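Local coordinates for protein putative (Helicobacter pylori J99, PDB 4R7K) that is of unknown function but belongs to the SRPBCC (START/Bet v 1-like) family, whose helix-grip fold often holds hydrophobic ligands, at residues 49-54 / 148-153; 55-60 / 141-146. All blocks are in the same frame, centred on the assembly; numbering follows the deposited sequence. Where two conformers were deposited one is given.

Contact 1 (49-54 / 148-153); sequences EVIVKG and NDRVRI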
ATOM      1  N   GLU A  49      -0.479  12.613  -9.055  1.00 18.88           N
ATOM      2  CA  GLU A  49       0.263  13.733  -9.513  1.00 19.49           C
ATOM      3  C   GLU A  49       1.584  13.913  -8.738  1.00 21.76           C
ATOM      4  O   GLU A  49       1.638  13.725  -7.516  1.00 24.70           O
ATOM      5  CB  GLU A  49      -0.577  14.984  -9.305  1.00 22.19           C
ATOM      6  CG  GLU A  49       0.012  16.246  -9.797  1.00 24.88           C
ATOM      7  CD  GLU A  49      -0.791  17.479  -9.379  1.00 29.08           C
ATOM      8  OE1 GLU A  49      -1.682  17.373  -8.497  1.00 33.37           O
ATOM      9  OE2 GLU A  49      -0.541  18.565  -9.951  1.00 29.54           O
ATOM     10  N   VAL A  50       2.628  14.244  -9.478  1.00 19.14           N
ATOM     11  CA  VAL A  50       3.928  14.609  -8.922  1.00 19.97           C
ATOM     12  C   VAL A  50       4.353  15.951  -9.508  1.00 19.84           C
ATOM     13  O   VAL A  50       3.971  16.318 -10.610  1.00 19.51           O
ATOM     14  CB  VAL A  50       5.008  13.567  -9.174  1.00 21.90           C
ATOM     15  CG1 VAL A  50       4.726  12.289  -8.363  1.00 24.33           C
ATOM     16  CG2 VAL A  50       5.162  13.290 -10.646  1.00 22.18           C
ATOM     17  N   ILE A  51       5.162  16.687  -8.755  1.00 21.71           N
ATOM     18  CA  ILE A  51       5.716  17.943  -9.238  1.00 22.07           C
ATOM     19  C   ILE A  51       7.114  17.870  -8.747  1.00 22.48           C
ATOM     20  O   ILE A  51       7.344  17.762  -7.518  1.00 21.78           O
ATOM     21  CB  ILE A  51       4.992  19.171  -8.715  1.00 22.55           C
ATOM     22  CG1 ILE A  51       3.577  19.225  -9.339  1.00 23.15           C
ATOM     23  CG2 ILE A  51       5.758  20.436  -9.088  1.00 23.40           C
ATOM     24  CD1 ILE A  51       2.688  20.320  -8.763  1.00 23.83           C
ATOM     25  N   VAL A  52       8.041  17.889  -9.698  1.00 23.07           N
ATOM     26  CA  VAL A  52       9.448  17.694  -9.405  1.00 26.22           C
ATOM     27  C   VAL A  52      10.358  18.764 -10.007  1.00 27.82           C
ATOM     28  O   VAL A  52      10.255  19.132 -11.196  1.00 29.95           O
ATOM     29  CB  VAL A  52       9.918  16.333  -9.956  1.00 28.09           C
ATOM     30  CG1 VAL A  52      11.341  16.019  -9.476  1.00 31.75           C
ATOM     31  CG2 VAL A  52       8.960  15.231  -9.518  1.00 29.70           C
ATOM     32  N   LYS A  53      11.326  19.169  -9.195  1.00 28.36           N
ATOM     33  CA  LYS A  53      12.278  20.232  -9.527  1.00 30.60           C
ATOM     34  C   LYS A  53      13.451  19.661 -10.291  1.00 31.55           C
ATOM     35  O   LYS A  53      13.917  18.591  -9.972  1.00 31.22           O
ATOM     36  CB  LYS A  53      12.773  20.856  -8.210  1.00 31.96           C
ATOM     37  CG  LYS A  53      13.770  22.018  -8.292  1.00 36.36           C
ATOM     38  CD  LYS A  53      13.096  23.347  -8.501  1.00 38.07           C
ATOM     39  CE  LYS A  53      14.065  24.489  -8.195  1.00 43.00           C
ATOM     40  NZ  LYS A  53      13.426  25.804  -8.445  1.00 43.53           N
ATOM     41  N   GLY A  54      13.906  20.373 -11.326  1.00 32.52           N
ATOM     42  CA  GLY A  54      15.110  19.978 -12.087  1.00 35.34           C
ATOM     43  C   GLY A  54      14.936  18.820 -13.057  1.00 36.55           C
ATOM     44  O   GLY A  54      15.899  18.312 -13.596  1.00 39.21           O
ATOM     45  N   ASN A 148      10.088  28.092 -12.646  0.50 44.73           N
ATOM     46  CA  ASN A 148      11.299  27.809 -11.896  0.50 44.59           C
ATOM     47  C   ASN A 148      11.790  26.360 -11.967  0.50 42.55           C
ATOM     48  O   ASN A 148      12.036  25.731 -10.945  0.50 43.02           O
ATOM     49  CB  ASN A 148      11.125  28.260 -10.441  0.50 46.07           C
ATOM     50  CG  ASN A 148      12.446  28.563  -9.761  0.50 48.70           C
ATOM     51  OD1 ASN A 148      13.504  28.549 -10.392  0.50 51.07           O
ATOM     52  ND2 ASN A 148      12.388  28.868  -8.473  0.50 49.76           N
ATOM     53  N   ASP A 149      11.893  25.837 -13.183  1.00 40.61           N
ATOM     54  CA  ASP A 149      12.485  24.531 -13.433  1.00 39.08           C
ATOM     55  C   ASP A 149      11.834  23.306 -12.784  1.00 35.91           C
ATOM     56  O   ASP A 149      12.528  22.397 -12.353  1.00 34.94           O
ATOM     57  CB  ASP A 149      13.968  24.632 -13.008  1.00 43.03           C
ATOM     58  CG  ASP A 149      14.815  23.476 -13.488  1.00 48.88           C
ATOM     59  OD1 ASP A 149      14.533  22.920 -14.578  1.00 50.33           O
ATOM     60  OD2 ASP A 149      15.805  23.162 -12.785  1.00 55.75           O
ATOM     61  N   ARG A 150      10.504  23.263 -12.767  1.00 31.02           N
ATOM     62  CA  ARG A 150       9.771  22.142 -12.212  1.00 29.89           C
ATOM     63  C   ARG A 150       8.916  21.536 -13.313  1.00 27.44           C
ATOM     64  O   ARG A 150       8.493  22.233 -14.228  1.00 27.00           O
ATOM     65  CB  ARG A 150       8.845  22.600 -11.070  1.00 29.31           C
ATOM     66  CG  ARG A 150       9.526  23.213  -9.855  1.00 32.07           C
ATOM     67  CD  ARG A 150       8.453  23.687  -8.879  1.00 32.03           C
ATOM     68  NE  ARG A 150       7.664  24.761  -9.453  1.00 33.36           N
ATOM     69  CZ  ARG A 150       6.367  24.950  -9.221  1.00 36.02           C
ATOM     70  NH1 ARG A 150       5.694  24.119  -8.452  1.00 34.82           N
ATOM     71  NH2 ARG A 150       5.729  25.951  -9.808  1.00 35.72           N
ATOM     72  N   VAL A 151       8.677  20.237 -13.234  1.00 26.45           N
ATOM     73  CA  VAL A 151       7.811  19.563 -14.185  1.00 24.53           C
ATOM     74  C   VAL A 151       6.713  18.873 -13.403  1.00 24.35           C
ATOM     75  O   VAL A 151       6.981  18.247 -12.361  1.00 24.08           O
ATOM     76  CB  VAL A 151       8.593  18.542 -15.030  1.00 24.51           C
ATOM     77  CG1 VAL A 151       7.674  17.607 -15.769  1.00 24.08           C
ATOM     78  CG2 VAL A 151       9.551  19.253 -15.979  1.00 26.70           C
ATOM     79  N   ARG A 152       5.481  19.052 -13.878  1.00 22.58           N
ATOM     80  CA  ARG A 152       4.310  18.392 -13.346  1.00 21.64           C
ATOM     81  C   ARG A 152       3.893  17.219 -14.212  1.00 20.49           C
ATOM     82  O   ARG A 152       3.885  17.318 -15.446  1.00 22.84           O
ATOM     83  CB  ARG A 152       3.151  19.373 -13.291  1.00 21.59           C
ATOM     84  CG  ARG A 152       1.810  18.785 -12.848  1.00 20.24           C
ATOM     85  CD  ARG A 152       0.752  19.878 -12.958  1.00 22.42           C
ATOM     86  NE  ARG A 152      -0.573  19.506 -12.420  1.00 22.04           N
ATOM     87  CZ  ARG A 152      -1.734  19.908 -12.922  1.00 21.67           C
ATOM     88  NH1 ARG A 152      -1.772  20.635 -14.019  1.00 22.75           N
ATOM     89  NH2 ARG A 152      -2.870  19.545 -12.332  1.00 22.09           N
ATOM     90  N   ILE A 153       3.593  16.092 -13.566  1.00 20.83           N
ATOM     91  CA  ILE A 153       3.066  14.926 -14.239  1.00 20.02           C
ATOM     92  C   ILE A 153       1.745  14.549 -13.562  1.00 20.25           C
ATOM     93  O   ILE A 153       1.724  14.132 -12.400  1.00 21.70           O
ATOM     94  CB  ILE A 153       4.030  13.707 -14.217  1.00 21.33           C
ATOM     95  CG1 ILE A 153       5.422  14.103 -14.652  1.00 22.42           C
ATOM     96  CG2 ILE A 153       3.478  12.614 -15.124  1.00 22.15           C
ATOM     97  CD1 ILE A 153       6.491  13.040 -14.455  1.00 23.13           C
TER
HETATM   98  O   HOH W   1      -4.001  18.687  -9.546  1.00 29.15           O
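Val-50 and Val-52 pair in antiparallel fashion with Ile-153 and Val-151, the axes of strands 49-53 and 150-153 approaching to 4.5 Å with 164° between their directions. Each of these two pairs is closed by two backbone hydrogen bonds. Val-52 N donates to Val-151 O at 2.9 Å, and Val-151 N returns a bond to Val-52 O. Ile-51 with Arg-152 and Lys-53 with Arg-150 are non-hydrogen-bonded pairs. Past the strand end, Gly-54 N gives a 2.7 Å bond to Asp-149 O. Gly-54 has positive phi, 76°, as glycine readily does.

Strand 44-53 is the outermost strand on one side of the antiparallel sheet, which with long helix 174-190 is consistent with a helix-grip fold. Val-50, Val-52, Val-151 and Ile-153 share the face turned to that helix. Val-50 CG2 lies 3.8 Å from Ile-153 CB, the two side chains side by side. Val-50 also reaches Gln-180, Asp-184 and Val-187.

Ile-51, Lys-53, Arg-150 and Arg-152 lie on the opposite face, where the second subunit comes close. Arg-152 runs extended from CG to NE, and NE forms a salt bridge to Glu-49 OE2 at 2.6 Å. The carboxylate oxygen lies near the guanidinium plane, but NE sits above the carboxylate plane. Water 1 links Glu-49 OE1 to Arg-152 NH2. Ile-51 CG2 packs 3.7 Å from Arg-150 NH1, which bonds to Pro-39 O of the second subunit. Lys-53 bends at CB-CG (chi2 84°), and its NZ reaches Asn-148 O at 2.9 Å. The same NZ forms a salt bridge with Glu-41 of the second subunit.

Contact 2 (55-60 / 141-146); sequences LDFNKV and WLVEKL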
ATOM      1  N   LEU A  55      13.701  18.386 -13.239  1.00 32.91           N
ATOM      2  CA  LEU A  55      13.370  17.290 -14.153  1.00 35.88           C
ATOM      3  C   LEU A  55      13.206  17.875 -15.560  1.00 35.90           C
ATOM      4  O   LEU A  55      12.606  18.937 -15.708  1.00 35.29           O
ATOM      5  CB  LEU A  55      12.047  16.675 -13.707  1.00 34.52           C
ATOM      6  CG  LEU A  55      11.610  15.359 -14.310  1.00 37.11           C
ATOM      7  CD1 LEU A  55      12.714  14.324 -14.142  1.00 40.08           C
ATOM      8  CD2 LEU A  55      10.311  14.912 -13.643  1.00 34.02           C
ATOM      9  N   ASP A  56      13.728  17.196 -16.582  1.00 33.22           N
ATOM     10  CA  ASP A  56      13.624  17.692 -17.945  1.00 31.89           C
ATOM     11  C   ASP A  56      12.308  17.260 -18.626  1.00 30.39           C
ATOM     12  O   ASP A  56      12.009  16.068 -18.746  1.00 27.50           O
ATOM     13  CB  ASP A  56      14.811  17.218 -18.801  1.00 35.72           C
ATOM     14  CG  ASP A  56      14.795  17.861 -20.151  1.00 38.15           C
ATOM     15  OD1 ASP A  56      14.987  19.089 -20.197  1.00 41.68           O
ATOM     16  OD2 ASP A  56      14.511  17.176 -21.144  1.00 39.24           O
ATOM     17  N   PHE A  57      11.532  18.240 -19.070  1.00 26.80           N
ATOM     18  CA  PHE A  57      10.270  17.979 -19.759  1.00 26.14           C
ATOM     19  C   PHE A  57      10.443  17.013 -20.919  1.00 24.80           C
ATOM     20  O   PHE A  57       9.752  16.021 -20.995  1.00 22.79           O
ATOM     21  CB  PHE A  57       9.655  19.287 -20.254  1.00 24.31           C
ATOM     22  CG  PHE A  57       8.432  19.121 -21.129  1.00 24.47           C
ATOM     23  CD1 PHE A  57       7.175  18.956 -20.563  1.00 26.31           C
ATOM     24  CD2 PHE A  57       8.528  19.226 -22.508  1.00 27.51           C
ATOM     25  CE1 PHE A  57       6.052  18.838 -21.361  1.00 25.73           C
ATOM     26  CE2 PHE A  57       7.407  19.096 -23.317  1.00 28.03           C
ATOM     27  CZ  PHE A  57       6.165  18.910 -22.748  1.00 27.20           C
ATOM     28  N   ASN A  58      11.355  17.326 -21.830  1.00 25.60           N
ATOM     29  CA  ASN A  58      11.558  16.481 -23.020  1.00 26.24           C
ATOM     30  C   ASN A  58      11.840  15.028 -22.688  1.00 26.38           C
ATOM     31  O   ASN A  58      11.314  14.119 -23.332  1.00 25.68           O
ATOM     32  CB  ASN A  58      12.632  17.090 -23.925  1.00 28.94           C
ATOM     33  CG  ASN A  58      12.067  18.202 -24.800  1.00 32.27           C
ATOM     34  OD1 ASN A  58      10.895  18.143 -25.228  1.00 34.08           O
ATOM     35  ND2 ASN A  58      12.876  19.196 -25.086  1.00 33.38           N
ATOM     36  N   LYS A  59      12.656  14.810 -21.673  1.00 27.23           N
ATOM     37  CA  LYS A  59      13.027  13.463 -21.281  1.00 28.51           C
ATOM     38  C   LYS A  59      11.822  12.708 -20.730  1.00 25.86           C
ATOM     39  O   LYS A  59      11.631  11.543 -21.004  1.00 24.70           O
ATOM     40  CB  LYS A  59      14.199  13.531 -20.278  1.00 32.36           C
ATOM     41  CG  LYS A  59      14.930  12.224 -20.006  1.00 34.85           C
ATOM     42  CD  LYS A  59      15.452  11.499 -21.254  1.00 34.96           C
ATOM     43  CE  LYS A  59      16.471  12.278 -22.050  1.00 34.53           C
ATOM     44  NZ  LYS A  59      16.943  11.497 -23.232  1.00 33.55           N
ATOM     45  N   VAL A  60      10.995  13.385 -19.966  1.00 26.29           N
ATOM     46  CA  VAL A  60       9.812  12.752 -19.408  1.00 25.45           C
ATOM     47  C   VAL A  60       8.864  12.337 -20.528  1.00 24.96           C
ATOM     48  O   VAL A  60       8.367  11.208 -20.552  1.00 24.61           O
ATOM     49  CB  VAL A  60       9.121  13.686 -18.391  1.00 25.30           C
ATOM     50  CG1 VAL A  60       7.758  13.135 -17.988  1.00 25.67           C
ATOM     51  CG2 VAL A  60      10.012  13.884 -17.179  1.00 25.38           C
ATOM     52  N   TRP A 141      -3.031  11.600 -19.479  1.00 20.87           N
ATOM     53  CA  TRP A 141      -1.821  12.131 -18.938  1.00 20.05           C
ATOM     54  C   TRP A 141      -1.665  13.564 -19.355  1.00 19.73           C
ATOM     55  O   TRP A 141      -2.005  13.949 -20.508  1.00 20.00           O
ATOM     56  CB  TRP A 141      -0.599  11.360 -19.483  1.00 20.23           C
ATOM     57  CG  TRP A 141      -0.487   9.908 -19.153  1.00 21.52           C
ATOM     58  CD1 TRP A 141      -1.164   8.879 -19.751  1.00 22.86           C
ATOM     59  CD2 TRP A 141       0.404   9.302 -18.203  1.00 20.34           C
ATOM     60  NE1 TRP A 141      -0.754   7.674 -19.216  1.00 24.03           N
ATOM     61  CE2 TRP A 141       0.203   7.907 -18.267  1.00 21.06           C
ATOM     62  CE3 TRP A 141       1.374   9.803 -17.315  1.00 20.94           C
ATOM     63  CZ2 TRP A 141       0.890   7.018 -17.444  1.00 21.59           C
ATOM     64  CZ3 TRP A 141       2.044   8.912 -16.480  1.00 19.09           C
ATOM     65  CH2 TRP A 141       1.825   7.541 -16.573  1.00 20.04           C
ATOM     66  N   LEU A 142      -1.090  14.347 -18.446  1.00 21.05           N
ATOM     67  CA  LEU A 142      -0.753  15.732 -18.701  1.00 21.31           C
ATOM     68  C   LEU A 142       0.602  15.991 -18.083  1.00 21.03           C
ATOM     69  O   LEU A 142       0.760  15.910 -16.855  1.00 20.94           O
ATOM     70  CB  LEU A 142      -1.807  16.664 -18.105  1.00 22.86           C
ATOM     71  CG  LEU A 142      -1.781  18.113 -18.631  1.00 25.42           C
ATOM     72  CD1 LEU A 142      -3.124  18.779 -18.310  1.00 27.78           C
ATOM     73  CD2 LEU A 142      -0.619  18.859 -17.993  1.00 28.53           C
ATOM     74  N   VAL A 143       1.583  16.272 -18.940  1.00 22.22           N
ATOM     75  CA  VAL A 143       2.956  16.569 -18.518  1.00 20.11           C
ATOM     76  C   VAL A 143       3.200  18.028 -18.899  1.00 21.36           C
ATOM     77  O   VAL A 143       2.973  18.395 -20.056  1.00 22.71           O
ATOM     78  CB  VAL A 143       3.997  15.674 -19.244  1.00 21.62           C
ATOM     79  CG1 VAL A 143       5.412  15.993 -18.737  1.00 21.77           C
ATOM     80  CG2 VAL A 143       3.737  14.186 -19.022  1.00 23.76           C
ATOM     81  N   GLU A 144       3.640  18.863 -17.947  1.00 21.75           N
ATOM     82  CA  GLU A 144       3.913  20.249 -18.246  1.00 23.42           C
ATOM     83  C   GLU A 144       5.022  20.887 -17.447  1.00 25.16           C
ATOM     84  O   GLU A 144       5.332  20.505 -16.303  1.00 24.34           O
ATOM     85  CB  GLU A 144       2.651  21.121 -18.115  1.00 26.20           C
ATOM     86  CG  GLU A 144       2.089  21.209 -16.723  1.00 27.31           C
ATOM     87  CD  GLU A 144       0.874  22.132 -16.647  1.00 30.09           C
ATOM     88  OE1 GLU A 144       0.749  23.024 -17.527  1.00 26.63           O
ATOM     89  OE2 GLU A 144       0.056  21.980 -15.701  1.00 26.26           O
ATOM     90  N   LYS A 145       5.647  21.858 -18.094  1.00 25.56           N
ATOM     91  CA  LYS A 145       6.663  22.686 -17.476  1.00 30.01           C
ATOM     92  C   LYS A 145       5.991  23.734 -16.581  1.00 32.11           C
ATOM     93  O   LYS A 145       5.000  24.371 -16.997  1.00 30.39           O
ATOM     94  CB  LYS A 145       7.397  23.457 -18.555  1.00 32.34           C
ATOM     95  CG  LYS A 145       8.210  22.654 -19.531  1.00 34.34           C
ATOM     96  CD  LYS A 145       8.937  23.658 -20.444  1.00 38.77           C
ATOM     97  CE  LYS A 145       9.918  23.026 -21.386  1.00 44.96           C
ATOM     98  NZ  LYS A 145      11.088  22.515 -20.635  1.00 48.11           N
ATOM     99  N   LEU A 146       6.504  23.907 -15.371  1.00 30.18           N
ATOM    100  CA  LEU A 146       5.982  24.893 -14.431  1.00 33.16           C
ATOM    101  C   LEU A 146       7.111  25.863 -14.138  1.00 37.46           C
ATOM    102  O   LEU A 146       8.273  25.557 -14.404  1.00 35.75           O
ATOM    103  CB  LEU A 146       5.506  24.261 -13.114  1.00 30.57           C
ATOM    104  CG  LEU A 146       4.375  23.228 -13.147  1.00 27.63           C
ATOM    105  CD1 LEU A 146       3.976  22.908 -11.741  1.00 28.92           C
ATOM    106  CD2 LEU A 146       3.205  23.764 -13.952  1.00 29.82           C
TER
HETATM  107  O   HOH W   2      12.082  21.010 -18.253  1.00 34.88           O
HETATM  108  O   HOH W   3      12.654  20.106 -21.693  1.00 35.24           O
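Phe-57 and Val-60, on the first turn of helix 57-65, face Val-143 on strand 136-146. In the helix-grip fold suggested by the family, this is the short helix that follows the first long strand, packed against the sheet.

The apolar contacts centre on one methyl of Val-143. Val-143 CG1 lies 3.8 Å from Val-60 CG1 and 3.9 Å from Phe-57 CD1. With chi1 at 173° the Phe-57 ring swings away from the backbone N and across to the strand. The ring meets the backbone of Val-143 with its edge: Phe-57 CE1 is 3.4 Å from Val-143 O, which lies near the ring plane. Lys-145 crosses Phe-57 at about a right angle. Lys-145 CG is 3.7 Å from Phe-57 CB, so the aliphatic part of the lysine adds to the apolar packing. Leu-64 of the same helix also touches Val-143.

The polar contacts gather at the start of the helix. Asp-56 is the N-cap, and its OD2 accepts a bond from Lys-59 N. Water 3 joins Asp-56 OD1, Asn-58 N and Lys-145 NZ, so the lysine reaches the helix start through an ordered water. Water 2 accepts from Phe-57 N, with weak bonds to Leu-55 O and Lys-145 NZ. The lysine chain turns at its last torsion (chi4 -70°), and Lys-145 NZ ends 3.6 Å from Phe-57 CB.

The centres of contact 1 and contact 2 are about 7 Å apart, and contact 2 is nested in the chain loop that contact 1 closes. Strand 44-53 leads into helix 57-65, and strand 136-146 leads into strand 150-160. The last two are neighbours in the sheet. The contacts also touch directly. Arg-152 NH1 makes a salt bridge to Glu-144 OE2 at 2.8 Å. Ile-153 CD1 packs 3.8 Å from Val-60 CG1, so the helix rests on both strands. Val-151 CG2 lies 3.1 Å from Leu-55 O. Contact 1 reaches the second subunit, whereas no other chain of the assembly touches contact 2.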